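PDB 5MMD: metallo-beta-lactamase 1 from Acinetobacter baumannii, which probably hydrolyses the amide bond of beta-lactam antibiotics to give substituted beta-amino acids, using zinc ions as cofactor and so conferring antibiotic resistance. Local coordinates for residues T97-S100 with A101-E105; V147-S151 with S152-Y156; G170-E174 with A175-Q179. All blocks are in the same frame, centred on the assembly; numbering follows the deposited sequence.

Contact 1 (T97-S100 with A101-E105); sequences TYAS and ALTNE
Ser100 is the N-cap of the helix that begins at Ala101, and its hydroxyl does the capping: OG accepts the backbone N-H of Thr103 with N and OG 2.9 Å apart and the bond fairly straight at 163°. The first torsion makes this possible, since chi1 of 71° sets OG between the serine's own N and carbonyl carbon, facing the first turn. The same residue also makes the first main-chain bond of the helix, Asn104 N to Ser100 O at 3.0 Å, with the donor somewhat tilted from the carbonyl plane. Two amides of the opening turn are thus served by one serine. Beside these bonds is a small apolar contact, where the methyl CG2 of Thr103 rests 3.7 Å from Ala99 CB. A water bridges the two polar residues: it accepts from Ser100 N at 2.9 Å and donates to Thr103 OG1 at 2.9 Å. Further out, Thr103 OG1 is also hydrogen-bonded to Asp143, while Asn104 OD1 takes the backbone N of Ala115, so both side chains are held from beyond the turn. The side chain of Thr103 lies about 5 Å from that of the zinc ligand His78. The short strand and helix axes stand at 97° to each other, a sharp corner that the cap turns without a linking loop. This is the strand-to-helix junction of a beta-alpha-beta unit, strand 97-100, helix 101-109 and strand 117-119, in the metallo-beta-lactamase fold.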
loop_
_atom_site.group_PDB
_atom_site.type_symbol
_atom_site.label_atom_id
_atom_site.label_comp_id
_atom_site.label_asym_id
_atom_site.label_seq_id
_atom_site.Cartn_x
_atom_site.Cartn_y
_atom_site.Cartn_z
ATOM N N THR A 97 6.117 13.301 1.679
ATOM C CA THR A 97 6.022 11.874 1.873
ATOM C C THR A 97 5.631 11.587 3.315
ATOM O O THR A 97 6.100 12.245 4.258
ATOM C CB THR A 97 7.352 11.179 1.538
ATOM O OG1 THR A 97 8.409 11.794 2.287
ATOM C CG2 THR A 97 7.660 11.338 0.080
ATOM N N TYR A 98 4.741 10.632 3.474
ATOM C CA TYR A 98 4.283 10.187 4.780
ATOM C C TYR A 98 4.583 8.702 4.998
ATOM O O TYR A 98 4.530 7.908 4.077
ATOM C CB TYR A 98 2.774 10.374 4.957
ATOM C CG TYR A 98 2.259 11.772 4.826
ATOM C CD1 TYR A 98 1.935 12.507 5.944
ATOM C CD2 TYR A 98 2.047 12.348 3.586
ATOM C CE1 TYR A 98 1.458 13.806 5.835
ATOM C CE2 TYR A 98 1.561 13.640 3.467
ATOM C CZ TYR A 98 1.241 14.343 4.575
ATOM O OH TYR A 98 0.757 15.639 4.460
ATOM N N ALA A 99 4.821 8.341 6.259
ATOM C CA ALA A 99 4.838 6.957 6.685
ATOM C C ALA A 99 4.561 6.920 8.169
ATOM O O ALA A 99 4.596 7.956 8.821
ATOM C CB ALA A 99 6.168 6.310 6.366
ATOM N N SER A 100 4.282 5.754 8.729
ATOM C CA SER A 100 4.183 5.680 10.188
ATOM C C SER A 100 5.578 5.908 10.830
ATOM O O SER A 100 6.609 5.731 10.186
ATOM C CB SER A 100 3.631 4.331 10.630
ATOM O OG SER A 100 4.591 3.289 10.412
ATOM N N ALA A 101 5.599 6.320 12.092
ATOM C CA ALA A 101 6.881 6.473 12.814
ATOM C C ALA A 101 7.662 5.133 12.795
ATOM O O ALA A 101 8.858 5.132 12.633
ATOM C CB ALA A 101 6.657 6.911 14.197
ATOM N N LEU A 102 6.946 4.019 12.926
ATOM C CA LEU A 102 7.551 2.687 12.960
ATOM C C LEU A 102 8.182 2.352 11.595
ATOM O O LEU A 102 9.328 1.886 11.485
ATOM C CB LEU A 102 6.506 1.633 13.322
ATOM C CG LEU A 102 6.997 0.189 13.252
ATOM C CD1 LEU A 102 8.318 0.027 14.059
ATOM C CD2 LEU A 102 5.940 -0.736 13.768
ATOM N N THR A 103 7.426 2.610 10.548
ATOM C CA THR A 103 7.963 2.415 9.218
ATOM C C THR A 103 9.251 3.250 9.031
ATOM O O THR A 103 10.248 2.736 8.537
ATOM C CB THR A 103 6.941 2.774 8.165
ATOM O OG1 THR A 103 5.981 1.719 8.103
ATOM C CG2 THR A 103 7.602 2.952 6.802
ATOM N N ASN A 104 9.229 4.520 9.455
ATOM C CA ASN A 104 10.414 5.372 9.333
ATOM C C ASN A 104 11.589 4.832 10.160
ATOM O O ASN A 104 12.738 4.965 9.770
ATOM C CB ASN A 104 10.100 6.833 9.736
ATOM C CG ASN A 104 9.894 7.732 8.519
ATOM O OD1 ASN A 104 9.908 7.259 7.376
ATOM N ND2 ASN A 104 9.703 9.037 8.758
ATOM N N GLU A 105 11.305 4.199 11.286
ATOM C CA GLU A 105 12.399 3.699 12.113
ATOM C C GLU A 105 13.076 2.527 11.429
ATOM O O GLU A 105 14.304 2.388 11.509
ATOM C CB GLU A 105 11.903 3.293 13.485
ATOM C CG GLU A 105 11.653 4.471 14.409
ATOM C CD GLU A 105 12.930 5.269 14.779
ATOM O OE1 GLU A 105 14.028 4.681 14.968
ATOM O OE2 GLU A 105 12.831 6.519 14.890
HETATM O O HOH W 1 3.897 3.408 7.138
#

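Contact 2 (V147-S151 with S152-Y156); sequences VWIPS and SKILY
Trp148 and Leu155 meet edge-on: Leu155 CB lies in the plane of the indole, 3.7 Å from Trp148 CE3. Over one face sits Pro150 N, offset toward the rim. The far end of the indole reaches across to the partner strand's turn, where Trp148 CH2 comes within 3.4 Å of Lys153 CA on an oblique approach. With CG anti to the backbone N (chi1 176°), the ring lies alongside the Lys153 side chain, pointing the same way; Tyr191 meets it from outside the hairpin, ring planes about 40° apart. The opposite face of the sheet carries Val147, Ile149, Ile154 and Tyr156. There Ile149 CD1 packs 4.0 Å from Ile154 CB, the two side chains running alongside each other. The phenol of Tyr156 leads away from the hairpin, and its OH bonds to Asp49 and to the carbonyl of Asn35. Val147 and Tyr156 exchange both backbone bonds, and Ile149 N gives a third, 2.8 Å long, to Ile154 O. The return bond from Ile154 N to Ile149 O is weak. Lys153, in the left-handed helical region, and Ile154 both lie opposite Ile149, making this an antiparallel beta hairpin with a G1 beta bulge beside its turn.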
loop_
_atom_site.group_PDB
_atom_site.type_symbol
_atom_site.label_atom_id
_atom_site.label_comp_id
_atom_site.label_asym_id
_atom_site.label_seq_id
_atom_site.Cartn_x
_atom_site.Cartn_y
_atom_site.Cartn_z
ATOM N N VAL A 147 -5.306 1.630 4.077
ATOM C CA VAL A 147 -5.857 2.959 3.835
ATOM C C VAL A 147 -7.247 2.864 3.272
ATOM O O VAL A 147 -7.464 2.212 2.246
ATOM C CB VAL A 147 -4.974 3.751 2.876
ATOM C CG1 VAL A 147 -5.512 5.125 2.681
ATOM C CG2 VAL A 147 -3.512 3.798 3.388
ATOM N N TRP A 148 -8.170 3.528 3.954
ATOM C CA TRP A 148 -9.596 3.477 3.677
ATOM C C TRP A 148 -10.020 4.768 3.036
ATOM O O TRP A 148 -9.638 5.857 3.492
ATOM C CB TRP A 148 -10.349 3.240 4.956
ATOM C CG TRP A 148 -11.849 3.245 4.940
ATOM C CD1 TRP A 148 -12.659 4.125 5.616
ATOM C CD2 TRP A 148 -12.728 2.297 4.309
ATOM N NE1 TRP A 148 -13.982 3.789 5.442
ATOM C CE2 TRP A 148 -14.056 2.682 4.632
ATOM C CE3 TRP A 148 -12.529 1.173 3.508
ATOM C CZ2 TRP A 148 -15.176 1.980 4.179
ATOM C CZ3 TRP A 148 -13.653 0.481 3.044
ATOM C CH2 TRP A 148 -14.949 0.874 3.405
ATOM N N ILE A 149 -10.794 4.637 1.959
ATOM C CA ILE A 149 -11.388 5.779 1.300
ATOM C C ILE A 149 -12.890 5.762 1.605
ATOM O O ILE A 149 -13.650 5.076 0.924
ATOM C CB ILE A 149 -11.169 5.746 -0.203
ATOM C CG1 ILE A 149 -9.736 5.298 -0.507
ATOM C CG2 ILE A 149 -11.503 7.124 -0.815
ATOM C CD1 ILE A 149 -9.432 5.251 -1.971
ATOM N N PRO A 150 -13.310 6.507 2.630
ATOM C CA PRO A 150 -14.673 6.277 3.131
ATOM C C PRO A 150 -15.735 6.659 2.102
ATOM O O PRO A 150 -16.819 6.064 2.003
ATOM C CB PRO A 150 -14.733 7.156 4.394
ATOM C CG PRO A 150 -13.555 8.055 4.345
ATOM C CD PRO A 150 -12.536 7.420 3.490
ATOM N N SER A 151 -15.401 7.638 1.281
ATOM C CA SER A 151 -16.386 8.136 0.366
ATOM C C SER A 151 -16.741 7.111 -0.719
ATOM O O SER A 151 -17.899 7.074 -1.151
ATOM C CB SER A 151 -15.906 9.426 -0.270
ATOM O OG SER A 151 -14.665 9.190 -0.880
ATOM N N SER A 152 -15.782 6.295 -1.156
ATOM C CA SER A 152 -16.072 5.260 -2.145
ATOM C C SER A 152 -16.010 3.838 -1.565
ATOM O O SER A 152 -16.174 2.872 -2.301
ATOM C CB SER A 152 -15.124 5.387 -3.348
ATOM O OG SER A 152 -13.800 5.624 -2.899
ATOM N N LYS A 153 -15.820 3.721 -0.254
ATOM C CA LYS A 153 -15.715 2.424 0.437
ATOM C C LYS A 153 -14.686 1.478 -0.236
ATOM O O LYS A 153 -14.911 0.271 -0.392
ATOM C CB LYS A 153 -17.108 1.784 0.543
ATOM C CG LYS A 153 -18.063 2.601 1.416
ATOM C CD LYS A 153 -19.210 1.769 1.983
ATOM C CE LYS A 153 -20.221 2.624 2.753
ATOM N NZ LYS A 153 -19.597 3.491 3.774
ATOM N N ILE A 154 -13.538 2.065 -0.594
ATOM C CA ILE A 154 -12.405 1.344 -1.168
ATOM C C ILE A 154 -11.354 1.169 -0.076
ATOM O O ILE A 154 -10.968 2.139 0.603
ATOM C CB ILE A 154 -11.817 2.097 -2.402
ATOM C CG1 ILE A 154 -12.866 2.089 -3.533
ATOM C CG2 ILE A 154 -10.476 1.477 -2.838
ATOM C CD1 ILE A 154 -12.597 3.016 -4.734
ATOM N N LEU A 155 -10.946 -0.066 0.151
ATOM C CA LEU A 155 -9.868 -0.341 1.083
ATOM C C LEU A 155 -8.591 -0.749 0.342
ATOM O O LEU A 155 -8.577 -1.735 -0.390
ATOM C CB LEU A 155 -10.266 -1.426 2.077
ATOM C CG LEU A 155 -9.171 -1.679 3.140
ATOM C CD1 LEU A 155 -8.971 -0.466 4.093
ATOM C CD2 LEU A 155 -9.516 -2.925 3.952
ATOM N N TYR A 156 -7.533 0.046 0.504
ATOM C CA TYR A 156 -6.224 -0.355 0.033
ATOM C C TYR A 156 -5.549 -1.184 1.130
ATOM O O TYR A 156 -5.174 -0.662 2.174
ATOM C CB TYR A 156 -5.352 0.829 -0.341
ATOM C CG TYR A 156 -3.965 0.374 -0.754
ATOM C CD1 TYR A 156 -3.733 -0.209 -2.003
ATOM C CD2 TYR A 156 -2.893 0.482 0.127
ATOM C CE1 TYR A 156 -2.462 -0.636 -2.386
ATOM C CE2 TYR A 156 -1.625 0.037 -0.225
ATOM C CZ TYR A 156 -1.404 -0.505 -1.488
ATOM O OH TYR A 156 -0.137 -0.930 -1.807
#

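Contact 3 (G170-E174 with A175-Q179)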
loop_
_atom_site.group_PDB
_atom_site.type_symbol
_atom_site.label_atom_id
_atom_site.label_comp_id
_atom_site.label_asym_id
_atom_site.label_seq_id
_atom_site.Cartn_x
_atom_site.Cartn_y
_atom_site.Cartn_z
ATOM N N GLY A 170 2.671 -15.263 0.417
ATOM C CA GLY A 170 3.709 -14.553 -0.315
ATOM C C GLY A 170 5.033 -14.538 0.457
ATOM O O GLY A 170 5.401 -15.532 1.076
ATOM N N TYR A 171 5.757 -13.434 0.395
ATOM C CA TYR A 171 7.044 -13.309 1.091
ATOM C C TYR A 171 6.845 -13.158 2.596
ATOM O O TYR A 171 6.309 -12.151 3.058
ATOM C CB TYR A 171 7.837 -12.112 0.566
ATOM C CG TYR A 171 9.075 -11.834 1.407
ATOM C CD1 TYR A 171 10.108 -12.760 1.476
ATOM C CD2 TYR A 171 9.191 -10.666 2.165
ATOM C CE1 TYR A 171 11.254 -12.513 2.242
ATOM C CE2 TYR A 171 10.328 -10.411 2.937
ATOM C CZ TYR A 171 11.343 -11.338 2.981
ATOM O OH TYR A 171 12.476 -11.103 3.736
ATOM N N THR A 172 7.267 -14.155 3.366
ATOM C CA THR A 172 6.985 -14.144 4.804
ATOM C C THR A 172 8.258 -14.049 5.661
ATOM O O THR A 172 8.230 -14.330 6.857
ATOM C CB THR A 172 6.236 -15.383 5.203
ATOM O OG1 THR A 172 7.028 -16.525 4.853
ATOM C CG2 THR A 172 4.882 -15.441 4.510
ATOM N N GLY A 173 9.363 -13.665 5.035
ATOM C CA GLY A 173 10.651 -13.528 5.720
ATOM C C GLY A 173 10.693 -12.484 6.818
ATOM O O GLY A 173 11.559 -12.567 7.692
ATOM N N GLU A 174 9.784 -11.506 6.788
ATOM C CA GLU A 174 9.658 -10.517 7.876
ATOM C C GLU A 174 8.201 -10.411 8.395
ATOM O O GLU A 174 7.803 -9.387 8.934
ATOM C CB GLU A 174 10.149 -9.137 7.419
ATOM C CG GLU A 174 11.591 -9.107 6.920
ATOM C CD GLU A 174 11.816 -8.059 5.839
ATOM O OE1 GLU A 174 11.537 -6.875 6.083
ATOM O OE2 GLU A 174 12.292 -8.412 4.730
ATOM N N ALA A 175 7.441 -11.498 8.276
ATOM C CA ALA A 175 6.054 -11.520 8.721
ATOM C C ALA A 175 5.891 -11.778 10.204
ATOM O O ALA A 175 6.774 -12.317 10.868
ATOM C CB ALA A 175 5.275 -12.579 7.959
ATOM N N LYS A 176 4.719 -11.392 10.695
ATOM C CA LYS A 176 4.257 -11.744 12.024
ATOM C C LYS A 176 3.122 -12.740 11.839
ATOM O O LYS A 176 1.941 -12.362 11.861
ATOM C CB LYS A 176 3.789 -10.500 12.784
ATOM C CG LYS A 176 4.792 -9.365 12.782
ATOM C CD LYS A 176 6.126 -9.741 13.405
ATOM C CE LYS A 176 6.006 -9.909 14.901
ATOM N NZ LYS A 176 7.290 -10.240 15.549
ATOM N N ILE A 177 3.476 -14.006 11.626
ATOM C CA ILE A 177 2.493 -15.003 11.202
ATOM C C ILE A 177 1.473 -15.223 12.291
ATOM O O ILE A 177 0.288 -15.382 12.023
ATOM C CB ILE A 177 3.128 -16.388 10.842
ATOM C CG1 ILE A 177 3.954 -16.296 9.564
ATOM C CG2 ILE A 177 2.023 -17.427 10.635
ATOM C CD1 ILE A 177 3.204 -15.749 8.377
ATOM N N ASP A 178 1.929 -15.196 13.530
ATOM C CA ASP A 178 1.044 -15.462 14.642
ATOM C C ASP A 178 0.107 -14.285 14.948
ATOM O O ASP A 178 -0.983 -14.473 15.484
ATOM C CB ASP A 178 1.882 -15.831 15.850
ATOM C CG ASP A 178 2.606 -17.161 15.666
ATOM O OD1 ASP A 178 2.169 -18.002 14.829
ATOM O OD2 ASP A 178 3.631 -17.360 16.341
ATOM N N GLN A 179 0.505 -13.077 14.573
ATOM C CA GLN A 179 -0.361 -11.909 14.750
ATOM C C GLN A 179 -1.325 -11.666 13.572
ATOM O O GLN A 179 -2.362 -11.007 13.739
ATOM C CB GLN A 179 0.490 -10.666 14.965
ATOM C CG GLN A 179 1.415 -10.721 16.213
ATOM C CD GLN A 179 2.266 -9.457 16.320
ATOM O OE1 GLN A 179 2.013 -8.469 15.610
ATOM N NE2 GLN A 179 3.291 -9.488 17.174
#
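Thr172 and Ala175 face each other across a type I beta turn, with their CB atoms 4.0 Å apart. The turn's own bond, Ala175 N to Thr172 O, is straight at 167° but weak at 3.3 Å. The firmer packing is between Tyr171 and the turn residues Gly173 and Glu174. Tyr171 folds back so that the backbone N of Gly173 lies over the centre of the ring, 3.5 Å above its plane, and the phenol OH donates to Glu174 OE2 at 2.9 Å. That oxygen lies at the edge of the ring, in its plane, and uses the lone pair turned away from OE1. OE1 of the same carboxylate, on a chain bent at chi2 (149°), is hydrogen-bonded to NE2 of His80, a ligand of the first zinc. The tyrosine probably helps set this second-shell carboxylate beside the metal site. This cluster is well packed though it lies at the surface; the looser part is thin, Thr172 CG2 only brushing Ile177 CD1 at 4.2 Å. What follows is held by the body of the enzyme: Lys176 makes a backbone bond with Gly139, and Ile177 lies on Ala220 and Ser221 of helix 208-223. The whole piece belongs to the surface loop that leaves strand 154-158, passes along the zinc site and, after three residues with helical backbone angles, runs into helix 180-190.

The three contacts follow one another in series along the chain; none nests in or crosses another, and each joins neighbouring residues. Contact 1 comes first, turning the chain from a strand of the seven-stranded sheet into a helix. Contact 2 then closes the hairpin between strands 146-149 and 154-158 in the five-stranded sheet. Contact 3 folds the loop that carries the chain from that second sheet to helix 180-190. They do not touch: nearest atoms are about 9 Å apart between contacts 1 and 2, and about 14 Å between contacts 2 and 3. Contact 3 touches a zinc ligand through Glu174; side chains of contacts 1 and 2 stay about 10 and 7 Å from a zinc ion.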